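Local coordinates for protein 3'-5' exonuclease crn-4 (Caenorhabditis elegans, PDB 5DK5) that degrades RNA and DNA from the 3' end as a metal-dependent DEDDh-family exonuclease and takes part in apoptotic DNA degradation, at residues B[24-29]-B[143-148]; B[37-42]-B[126-131]; B[246-251]-B[289-294]. All blocks are in the same frame, centred on the assembly; numbering follows the deposited sequence.

Contact 1: B[24-29]-B[143-148]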
loop_
_atom_site.group_PDB
_atom_site.type_symbol
_atom_site.label_atom_id
_atom_site.label_comp_id
_atom_site.label_asym_id
_atom_site.label_seq_id
_atom_site.Cartn_x
_atom_site.Cartn_y
_atom_site.Cartn_z
ATOM N N LEU B 24 4.185 9.855 24.240
ATOM C CA LEU B 24 4.321 9.862 22.786
ATOM C C LEU B 24 3.662 8.644 22.144
ATOM O O LEU B 24 3.670 7.552 22.713
ATOM C CB LEU B 24 5.804 9.920 22.409
ATOM C CG LEU B 24 6.166 9.808 20.928
ATOM C CD1 LEU B 24 7.390 10.659 20.633
ATOM C CD2 LEU B 24 6.433 8.361 20.534
ATOM N N ASP B 25 3.104 8.837 20.951
ATOM C CA ASP B 25 2.461 7.751 20.219
ATOM C C ASP B 25 2.528 7.951 18.707
ATOM O O ASP B 25 2.127 8.994 18.190
ATOM C CB ASP B 25 1.000 7.612 20.639
ATOM C CG ASP B 25 0.303 6.462 19.942
ATOM O OD1 ASP B 25 -0.159 6.643 18.796
ATOM O OD2 ASP B 25 0.222 5.372 20.540
ATOM N N PHE B 26 3.031 6.935 18.013
ATOM C CA PHE B 26 3.046 6.916 16.556
ATOM C C PHE B 26 2.060 5.884 16.027
ATOM O O PHE B 26 1.922 4.796 16.586
ATOM C CB PHE B 26 4.445 6.598 16.017
ATOM C CG PHE B 26 5.443 7.707 16.191
ATOM C CD1 PHE B 26 5.198 8.971 15.680
ATOM C CD2 PHE B 26 6.645 7.475 16.839
ATOM C CE1 PHE B 26 6.125 9.985 15.828
ATOM C CE2 PHE B 26 7.575 8.484 16.990
ATOM C CZ PHE B 26 7.314 9.742 16.484
ATOM N N GLU B 27 1.365 6.245 14.956
ATOM C CA GLU B 27 0.612 5.285 14.158
ATOM C C GLU B 27 1.226 5.267 12.770
ATOM O O GLU B 27 1.672 6.303 12.275
ATOM C CB GLU B 27 -0.871 5.650 14.103
ATOM C CG GLU B 27 -1.531 5.715 15.473
ATOM C CD GLU B 27 -1.495 4.390 16.216
ATOM O OE1 GLU B 27 -1.570 3.332 15.555
ATOM O OE2 GLU B 27 -1.386 4.411 17.462
ATOM N N THR B 28 1.258 4.089 12.152
ATOM C CA THR B 28 1.944 3.912 10.878
ATOM C C THR B 28 1.069 3.246 9.827
ATOM O O THR B 28 0.009 2.699 10.130
ATOM C CB THR B 28 3.222 3.052 11.038
ATOM O OG1 THR B 28 2.860 1.681 11.259
ATOM C CG2 THR B 28 4.078 3.547 12.202
ATOM N N THR B 29 1.529 3.302 8.583
ATOM C CA THR B 29 0.968 2.467 7.535
ATOM C C THR B 29 1.241 1.020 7.909
ATOM O O THR B 29 2.186 0.734 8.646
ATOM C CB THR B 29 1.577 2.778 6.162
ATOM O OG1 THR B 29 3.004 2.663 6.238
ATOM C CG2 THR B 29 1.206 4.183 5.716
ATOM N N ALA B 143 18.688 12.792 20.307
ATOM C CA ALA B 143 19.130 12.309 21.606
ATOM C C ALA B 143 17.962 11.987 22.532
ATOM O O ALA B 143 18.069 11.104 23.381
ATOM C CB ALA B 143 20.045 13.332 22.257
ATOM N N PHE B 144 16.852 12.704 22.374
ATOM C CA PHE B 144 15.697 12.503 23.249
ATOM C C PHE B 144 14.807 11.343 22.788
ATOM O O PHE B 144 13.807 11.034 23.436
ATOM C CB PHE B 144 14.866 13.790 23.366
ATOM C CG PHE B 144 14.564 14.457 22.053
ATOM C CD1 PHE B 144 13.639 13.917 21.176
ATOM C CD2 PHE B 144 15.188 15.647 21.711
ATOM C CE1 PHE B 144 13.355 14.541 19.974
ATOM C CE2 PHE B 144 14.908 16.275 20.512
ATOM C CZ PHE B 144 13.989 15.722 19.643
ATOM N N PHE B 145 15.172 10.709 21.675
ATOM C CA PHE B 145 14.515 9.480 21.233
ATOM C C PHE B 145 15.375 8.247 21.531
ATOM O O PHE B 145 14.932 7.114 21.330
ATOM C CB PHE B 145 14.202 9.527 19.731
ATOM C CG PHE B 145 12.945 10.289 19.371
ATOM C CD1 PHE B 145 12.130 10.854 20.341
ATOM C CD2 PHE B 145 12.573 10.419 18.043
ATOM C CE1 PHE B 145 10.978 11.540 19.988
ATOM C CE2 PHE B 145 11.423 11.102 17.685
ATOM C CZ PHE B 145 10.625 11.662 18.658
ATOM N N ARG B 146 16.601 8.466 22.000
ATOM C CA ARG B 146 17.513 7.367 22.304
ATOM C C ARG B 146 17.548 7.076 23.807
ATOM O O ARG B 146 18.318 6.234 24.275
ATOM C CB ARG B 146 18.914 7.682 21.778
ATOM C CG ARG B 146 18.997 7.652 20.255
ATOM C CD ARG B 146 20.419 7.809 19.747
ATOM N NE ARG B 146 21.315 6.793 20.291
ATOM C CZ ARG B 146 22.550 6.571 19.853
ATOM N NH1 ARG B 146 23.045 7.289 18.852
ATOM N NH2 ARG B 146 23.292 5.625 20.413
ATOM N N GLN B 147 16.713 7.788 24.556
ATOM C CA GLN B 147 16.412 7.435 25.936
ATOM C C GLN B 147 14.937 7.719 26.176
ATOM O O GLN B 147 14.415 8.738 25.727
ATOM C CB GLN B 147 17.288 8.212 26.921
ATOM C CG GLN B 147 17.105 9.728 26.891
ATOM C CD GLN B 147 17.730 10.420 28.089
ATOM O OE1 GLN B 147 17.155 11.356 28.646
ATOM N NE2 GLN B 147 18.911 9.963 28.492
ATOM N N TYR B 148 14.256 6.809 26.862
ATOM C CA TYR B 148 12.822 6.959 27.070
ATOM C C TYR B 148 12.307 6.029 28.158
ATOM O O TYR B 148 13.059 5.231 28.717
ATOM C CB TYR B 148 12.068 6.698 25.764
ATOM C CG TYR B 148 12.279 5.312 25.206
ATOM C CD1 TYR B 148 13.324 5.046 24.330
ATOM C CD2 TYR B 148 11.431 4.269 25.548
ATOM C CE1 TYR B 148 13.520 3.780 23.816
ATOM C CE2 TYR B 148 11.617 3.000 25.040
ATOM C CZ TYR B 148 12.662 2.761 24.174
ATOM O OH TYR B 148 12.856 1.499 23.663
#
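Leu24 and Phe26 meet Phe145 in a small, buried, wholly apolar contact near the centre of the chain, inside the RNase H-like fold of a DEDDh exonuclease. Residues 24-28 end the strand 20-28 of the mixed sheet; Phe145 sits in the loop that leads into strand 147-150. Between these two strands the sheet inserts strand 116-120, to which Leu24 is bonded through its backbone. The two segments therefore do not pair as neighbours: their closest CA atoms, Leu24 and Tyr148, stay 10.0 Å apart, and side chains alone make the connection.

Phe145 has its ring carbon CG anti to its carbonyl carbon and beside its backbone N (chi1 -81°), and from there the ring points at the strand. Leu24 answers with one methyl, CD1, which approaches the CE1-CZ side of the ring obliquely while the two side chains cross at about a right angle; CD1 lies 3.8 Å from CE1 of Phe145. The neighbouring Phe144 lays its CE1 over one face of the Phe145 ring, 3.8 Å above the plane and offset toward the rim. Phe118 meets Phe145 edge-to-face, and Leu126 of helix 124-136 also packs against it.

Alternation along the strand separates two environments. Leu24 and Phe26 turn toward Phe145, whereas Asp25 and Glu27, which bind magnesium together with Asp194, point to the other side of the strand and reach no part of 143-148. On the apolar side there is a second, looser contact: CZ of Phe145 sits at the edge of the Phe26 ring, near its plane, 4.4 Å from CZ of Phe26.

Contact 2: B[37-42]-B[126-131]. With IPA (isopropyl alcohol), chain M.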
loop_
_atom_site.group_PDB
_atom_site.type_symbol
_atom_site.label_atom_id
_atom_site.label_comp_id
_atom_site.label_asym_id
_atom_site.label_seq_id
_atom_site.Cartn_x
_atom_site.Cartn_y
_atom_site.Cartn_z
ATOM N N TYR B 37 7.077 -4.965 5.831
ATOM C CA TYR B 37 6.369 -3.770 5.404
ATOM C C TYR B 37 7.125 -2.517 5.844
ATOM O O TYR B 37 7.523 -2.416 7.003
ATOM C CB TYR B 37 4.958 -3.771 5.990
ATOM C CG TYR B 37 4.004 -2.804 5.329
ATOM C CD1 TYR B 37 3.886 -1.495 5.779
ATOM C CD2 TYR B 37 3.210 -3.206 4.263
ATOM C CE1 TYR B 37 3.009 -0.610 5.176
ATOM C CE2 TYR B 37 2.334 -2.331 3.657
ATOM C CZ TYR B 37 2.236 -1.035 4.117
ATOM O OH TYR B 37 1.360 -0.164 3.511
ATOM N N PRO B 38 7.326 -1.554 4.925
ATOM C CA PRO B 38 8.059 -0.328 5.257
ATOM C C PRO B 38 7.179 0.695 5.969
ATOM O O PRO B 38 6.774 1.692 5.372
ATOM C CB PRO B 38 8.509 0.177 3.886
ATOM C CG PRO B 38 7.404 -0.230 2.982
ATOM C CD PRO B 38 6.903 -1.559 3.513
ATOM N N CYS B 39 6.900 0.438 7.245
ATOM C CA CYS B 39 6.003 1.276 8.034
ATOM C C CYS B 39 6.417 2.745 8.026
ATOM O O CYS B 39 7.539 3.087 8.402
ATOM C CB CYS B 39 5.945 0.768 9.477
ATOM S SG CYS B 39 5.338 -0.924 9.645
ATOM N N GLU B 40 5.497 3.601 7.589
ATOM C CA GLU B 40 5.680 5.049 7.621
ATOM C C GLU B 40 4.713 5.682 8.611
ATOM O O GLU B 40 3.544 5.309 8.659
ATOM C CB GLU B 40 5.457 5.658 6.239
ATOM C CG GLU B 40 6.413 5.177 5.173
ATOM C CD GLU B 40 6.023 5.677 3.799
ATOM O OE1 GLU B 40 5.107 5.084 3.189
ATOM O OE2 GLU B 40 6.621 6.671 3.335
ATOM N N VAL B 41 5.200 6.646 9.385
ATOM C CA VAL B 41 4.362 7.375 10.329
ATOM C C VAL B 41 3.255 8.130 9.599
ATOM O O VAL B 41 3.519 8.827 8.619
ATOM C CB VAL B 41 5.194 8.375 11.160
ATOM C CG1 VAL B 41 4.298 9.195 12.084
ATOM C CG2 VAL B 41 6.253 7.644 11.965
ATOM N N ILE B 42 2.022 7.991 10.083
ATOM C CA ILE B 42 0.880 8.696 9.504
ATOM C C ILE B 42 0.129 9.520 10.551
ATOM O O ILE B 42 -0.734 10.328 10.208
ATOM C CB ILE B 42 -0.102 7.721 8.821
ATOM C CG1 ILE B 42 -0.522 6.611 9.786
ATOM C CG2 ILE B 42 0.541 7.125 7.571
ATOM C CD1 ILE B 42 -1.559 5.665 9.211
ATOM N N LEU B 126 9.615 4.111 19.475
ATOM C CA LEU B 126 10.896 4.786 19.284
ATOM C C LEU B 126 11.988 3.866 18.736
ATOM O O LEU B 126 12.745 4.264 17.851
ATOM C CB LEU B 126 11.356 5.414 20.601
ATOM C CG LEU B 126 10.499 6.581 21.111
ATOM C CD1 LEU B 126 11.069 7.129 22.406
ATOM C CD2 LEU B 126 10.380 7.698 20.077
ATOM N N TRP B 127 12.078 2.643 19.246
ATOM C CA TRP B 127 13.112 1.728 18.772
ATOM C C TRP B 127 12.884 1.307 17.319
ATOM O O TRP B 127 13.833 1.236 16.540
ATOM C CB TRP B 127 13.197 0.481 19.653
ATOM C CG TRP B 127 13.810 -0.678 18.937
ATOM C CD1 TRP B 127 15.128 -0.850 18.626
ATOM C CD2 TRP B 127 13.123 -1.826 18.426
ATOM N NE1 TRP B 127 15.303 -2.036 17.956
ATOM C CE2 TRP B 127 14.088 -2.654 17.821
ATOM C CE3 TRP B 127 11.786 -2.233 18.423
ATOM C CZ2 TRP B 127 13.759 -3.866 17.220
ATOM C CZ3 TRP B 127 11.461 -3.436 17.825
ATOM C CH2 TRP B 127 12.443 -4.239 17.233
ATOM N N ARG B 128 11.634 1.027 16.953
ATOM C CA ARG B 128 11.321 0.570 15.595
ATOM C C ARG B 128 10.787 1.693 14.715
ATOM O O ARG B 128 11.437 2.100 13.752
ATOM C CB ARG B 128 10.307 -0.579 15.629
ATOM C CG ARG B 128 9.914 -1.093 14.240
ATOM C CD ARG B 128 9.079 -2.369 14.314
ATOM N NE ARG B 128 7.786 -2.142 14.951
ATOM C CZ ARG B 128 6.721 -1.633 14.339
ATOM N NH1 ARG B 128 6.780 -1.285 13.060
ATOM N NH2 ARG B 128 5.592 -1.465 15.012
ATOM N N ILE B 129 9.598 2.187 15.050
ATOM C CA ILE B 129 8.888 3.137 14.197
ATOM C C ILE B 129 9.688 4.415 13.971
ATOM O O ILE B 129 9.889 4.829 12.829
ATOM C CB ILE B 129 7.509 3.490 14.794
ATOM C CG1 ILE B 129 6.621 2.243 14.793
ATOM C CG2 ILE B 129 6.849 4.638 14.015
ATOM C CD1 ILE B 129 5.263 2.423 15.454
ATOM N N ALA B 130 10.137 5.044 15.051
ATOM C CA ALA B 130 10.905 6.273 14.922
ATOM C C ALA B 130 12.183 6.003 14.141
ATOM O O ALA B 130 12.455 6.663 13.143
ATOM C CB ALA B 130 11.222 6.864 16.284
ATOM N N GLN B 131 12.949 5.009 14.577
ATOM C CA GLN B 131 14.238 4.704 13.957
ATOM C C GLN B 131 14.116 4.469 12.447
ATOM O O GLN B 131 14.921 4.978 11.664
ATOM C CB GLN B 131 14.869 3.477 14.621
ATOM C CG GLN B 131 16.368 3.597 14.814
ATOM C CD GLN B 131 17.017 2.303 15.262
ATOM O OE1 GLN B 131 18.160 2.018 14.905
ATOM N NE2 GLN B 131 16.297 1.514 16.054
HETATM C C1 IPA M . 9.822 -1.227 9.147
HETATM C C2 IPA M . 10.035 -2.385 10.095
HETATM C C3 IPA M . 11.314 -2.166 10.872
HETATM O O2 IPA M . 8.944 -2.457 10.985
HETATM O O HOH W 1 8.063 3.571 10.821
#
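Cys39 and Ile129 bring the two backbones nearest, with 7.1 Å between their CA atoms, where the loop leading into strand 41-50 runs past helix 124-136. Pro38 is the centre of an inverse gamma turn, closed by Cys39 N bonding to Tyr37 O at 2.9 Å, and the helix widens into a pi-type turn at 126-130. A water bridges the main chains, donating to Ile129 O at 3.0 Å and to Cys39 O at a short 2.5 Å, a length that need not mean a stronger bond.

Deeper in, the packing is methyl against methyl. Val41 CG2 lies 3.7 Å from Ile129 CG2, and these side chains cross at about a right angle; Phe26 of strand 20-28 touches both. This is helix-on-sheet packing within the RNase H-like exonuclease fold, and it lies close behind the metal site: the side chain of Ile129 is about 7 Å from the bound magnesium ion.

Toward the outer side, Arg128 leaves the helix with CG anti to the backbone N (chi1 179°) and bends at chi3 (65°), which brings its guanidinium back over Ile129. CG1 of that isoleucine lies under one guanidinium face, offset toward the rim. NE is hydrogen-bonded to OE1 of Gln124, while NH1 is directed at the loop: it donates to O2 of an isopropyl alcohol at 3.2 Å, with an N-H...O angle of 153°. The alcohol probably comes from the crystallisation liquor, and its C1 also rests against Tyr37 O. Cys39 SG approaches the same guanidinium at its edge, 3.7 Å from NH1.

Contact 3: B[246-251]-B[289-294]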
loop_
_atom_site.group_PDB
_atom_site.type_symbol
_atom_site.label_atom_id
_atom_site.label_comp_id
_atom_site.label_asym_id
_atom_site.label_seq_id
_atom_site.Cartn_x
_atom_site.Cartn_y
_atom_site.Cartn_z
ATOM N N PHE B 246 13.955 -7.178 12.640
ATOM C CA PHE B 246 14.048 -5.741 12.881
ATOM C C PHE B 246 15.265 -5.390 13.735
ATOM O O PHE B 246 15.930 -4.382 13.501
ATOM C CB PHE B 246 12.780 -5.229 13.575
ATOM C CG PHE B 246 11.509 -5.477 12.805
ATOM C CD1 PHE B 246 11.527 -5.644 11.431
ATOM C CD2 PHE B 246 10.291 -5.537 13.465
ATOM C CE1 PHE B 246 10.357 -5.868 10.730
ATOM C CE2 PHE B 246 9.119 -5.761 12.769
ATOM C CZ PHE B 246 9.153 -5.927 11.400
ATOM N N GLU B 247 15.549 -6.233 14.724
ATOM C CA GLU B 247 16.631 -5.978 15.672
ATOM C C GLU B 247 17.994 -5.945 14.992
ATOM O O GLU B 247 18.870 -5.170 15.379
ATOM C CB GLU B 247 16.633 -7.039 16.775
ATOM C CG GLU B 247 15.550 -6.850 17.830
ATOM C CD GLU B 247 15.400 -8.051 18.750
ATOM O OE1 GLU B 247 16.101 -9.063 18.538
ATOM O OE2 GLU B 247 14.580 -7.979 19.689
ATOM N N ARG B 248 18.170 -6.787 13.980
ATOM C CA ARG B 248 19.445 -6.882 13.279
ATOM C C ARG B 248 19.556 -5.819 12.190
ATOM O O ARG B 248 20.632 -5.270 11.957
ATOM C CB ARG B 248 19.617 -8.277 12.673
ATOM C CG ARG B 248 19.397 -9.423 13.657
ATOM C CD ARG B 248 20.172 -9.236 14.956
ATOM N NE ARG B 248 20.106 -10.421 15.813
ATOM C CZ ARG B 248 20.980 -11.427 15.797
ATOM N NH1 ARG B 248 22.014 -11.418 14.964
ATOM N NH2 ARG B 248 20.819 -12.452 16.622
ATOM N N VAL B 249 18.440 -5.529 11.530
ATOM C CA VAL B 249 18.422 -4.552 10.449
ATOM C C VAL B 249 18.648 -3.138 10.972
ATOM O O VAL B 249 19.507 -2.413 10.470
ATOM C CB VAL B 249 17.088 -4.597 9.677
ATOM C CG1 VAL B 249 17.007 -3.461 8.652
ATOM C CG2 VAL B 249 16.926 -5.943 8.992
ATOM N N LEU B 250 17.873 -2.748 11.978
ATOM C CA LEU B 250 17.978 -1.404 12.534
ATOM C C LEU B 250 19.321 -1.232 13.244
ATOM O O LEU B 250 19.749 -2.120 13.983
ATOM C CB LEU B 250 16.825 -1.129 13.497
ATOM C CG LEU B 250 15.430 -1.160 12.869
ATOM C CD1 LEU B 250 14.359 -1.122 13.943
ATOM C CD2 LEU B 250 15.246 -0.001 11.897
ATOM N N PRO B 251 19.999 -0.090 13.019
ATOM C CA PRO B 251 21.336 0.110 13.599
ATOM C C PRO B 251 21.361 0.185 15.126
ATOM O O PRO B 251 22.271 -0.375 15.736
ATOM C CB PRO B 251 21.788 1.444 12.990
ATOM C CG PRO B 251 20.541 2.120 12.556
ATOM C CD PRO B 251 19.611 1.030 12.145
ATOM N N HIS B 289 25.037 -8.772 7.243
ATOM C CA HIS B 289 25.288 -9.177 5.863
ATOM C C HIS B 289 24.699 -10.552 5.567
ATOM O O HIS B 289 24.273 -10.825 4.444
ATOM C CB HIS B 289 26.791 -9.181 5.578
ATOM C CG HIS B 289 27.439 -7.841 5.737
ATOM N ND1 HIS B 289 27.162 -6.778 4.903
ATOM C CD2 HIS B 289 28.349 -7.390 6.632
ATOM C CE1 HIS B 289 27.873 -5.730 5.279
ATOM N NE2 HIS B 289 28.602 -6.075 6.325
ATOM N N ASP B 290 24.675 -11.410 6.583
ATOM C CA ASP B 290 24.152 -12.767 6.441
ATOM C C ASP B 290 22.690 -12.782 6.002
ATOM O O ASP B 290 22.230 -13.747 5.394
ATOM C CB ASP B 290 24.301 -13.527 7.760
ATOM C CG ASP B 290 23.703 -12.777 8.936
ATOM O OD1 ASP B 290 24.364 -11.849 9.444
ATOM O OD2 ASP B 290 22.574 -13.113 9.352
ATOM N N LEU B 291 21.965 -11.714 6.317
ATOM C CA LEU B 291 20.552 -11.610 5.961
ATOM C C LEU B 291 20.351 -10.992 4.576
ATOM O O LEU B 291 19.243 -11.010 4.038
ATOM C CB LEU B 291 19.803 -10.779 7.008
ATOM C CG LEU B 291 19.763 -11.327 8.435
ATOM C CD1 LEU B 291 19.099 -10.321 9.360
ATOM C CD2 LEU B 291 19.032 -12.661 8.490
ATOM N N TYR B 292 21.428 -10.460 4.005
ATOM C CA TYR B 292 21.355 -9.657 2.784
ATOM C C TYR B 292 22.017 -10.319 1.570
ATOM O O TYR B 292 22.326 -9.641 0.588
ATOM C CB TYR B 292 22.009 -8.292 3.033
ATOM C CG TYR B 292 21.309 -7.414 4.053
ATOM C CD1 TYR B 292 19.971 -7.608 4.376
ATOM C CD2 TYR B 292 21.990 -6.383 4.686
ATOM C CE1 TYR B 292 19.336 -6.804 5.302
ATOM C CE2 TYR B 292 21.363 -5.573 5.613
ATOM C CZ TYR B 292 20.036 -5.788 5.916
ATOM O OH TYR B 292 19.409 -4.983 6.837
ATOM N N LYS B 293 22.224 -11.633 1.626
ATOM C CA LYS B 293 22.975 -12.332 0.580
ATOM C C LYS B 293 22.111 -13.259 -0.282
ATOM O O LYS B 293 22.572 -13.754 -1.313
ATOM C CB LYS B 293 24.119 -13.131 1.207
ATOM C CG LYS B 293 23.685 -14.181 2.210
ATOM C CD LYS B 293 24.895 -14.882 2.802
ATOM C CE LYS B 293 24.494 -15.930 3.824
ATOM N NZ LYS B 293 25.684 -16.587 4.433
ATOM N N ASN B 294 20.869 -13.492 0.135
ATOM C CA ASN B 294 19.939 -14.311 -0.639
ATOM C C ASN B 294 18.931 -13.440 -1.376
ATOM O O ASN B 294 18.000 -12.909 -0.771
ATOM C CB ASN B 294 19.208 -15.304 0.265
ATOM C CG ASN B 294 18.250 -16.197 -0.504
ATOM O OD1 ASN B 294 18.357 -16.340 -1.721
ATOM N ND2 ASN B 294 17.307 -16.806 0.207
HETATM O O HOH W 2 20.858 -3.172 8.218
#
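Tyr292 points its phenol end-on into the fork of Val249, and the two side chains are set at a slant to each other. The hydroxyl touches both methyls evenly: Tyr292 OH is 3.4 Å from Val249 CG1 and likewise from CG2. With Val249 CG1 anti to the backbone N (chi1 173°) and CG2 anti to the carbonyl carbon, the fork is turned to receive the oxygen between its two branches. The ring itself plays a lesser part, since CG2 of Val249 comes to it only obliquely, 4.4 Å from CZ of Tyr292.

A second pair lies alongside. Leu291 uses its CD1 branch, which stands 3.9 Å from Arg248 CB; the contact is thus with the base of the arginine. Beyond that point the Arg248 chain bends at chi2 (-49°), and its NH1 is taken by the carbonyl of Gln227. Asp290 carries the opposite charge nearby, but the charged atoms do not meet.

These side chains join the last turn of helix 239-249, with Leu250 the first residue to leave helical geometry, to the 3-10 segment beginning at 289 in the long connection between strand 253-256 and helix 300-305. The contact is structural packing away from the annotated metal sites. Ala302 of helix 300-305 touches both Val249 and Tyr292, and the ring of Tyr308 stacks on that of Tyr292.

A water links the two segments. Lying in the plane of the Tyr292 ring, at its edge, it donates to Val249 O at 2.7 Å and is hydrogen-bonded to Tyr292 OH at the same distance.

How the contacts relate
From the N terminus, strand 20-28 opens contact 1 and segment 37-42 opens contact 2. Contact 2 closes first, at helix 124-136, so its loop is nested inside the one that contact 1 closes at 143-148. The two adjoin in the sheet, where strands 20-28 and 41-50 are antiparallel neighbours: Glu27 O and Ile42 N lie 2.8 Å apart, probably hydrogen-bonded. Contact 3 follows in series, closing a shorter loop between helix 239-249 and the C-terminal region. Its centre is about 17 Å from that of contact 2, yet helix 124-136 packs on helix 239-249, Arg128 meeting Phe246 and Trp127 meeting Glu247. Contacts 1 and 3 do not touch.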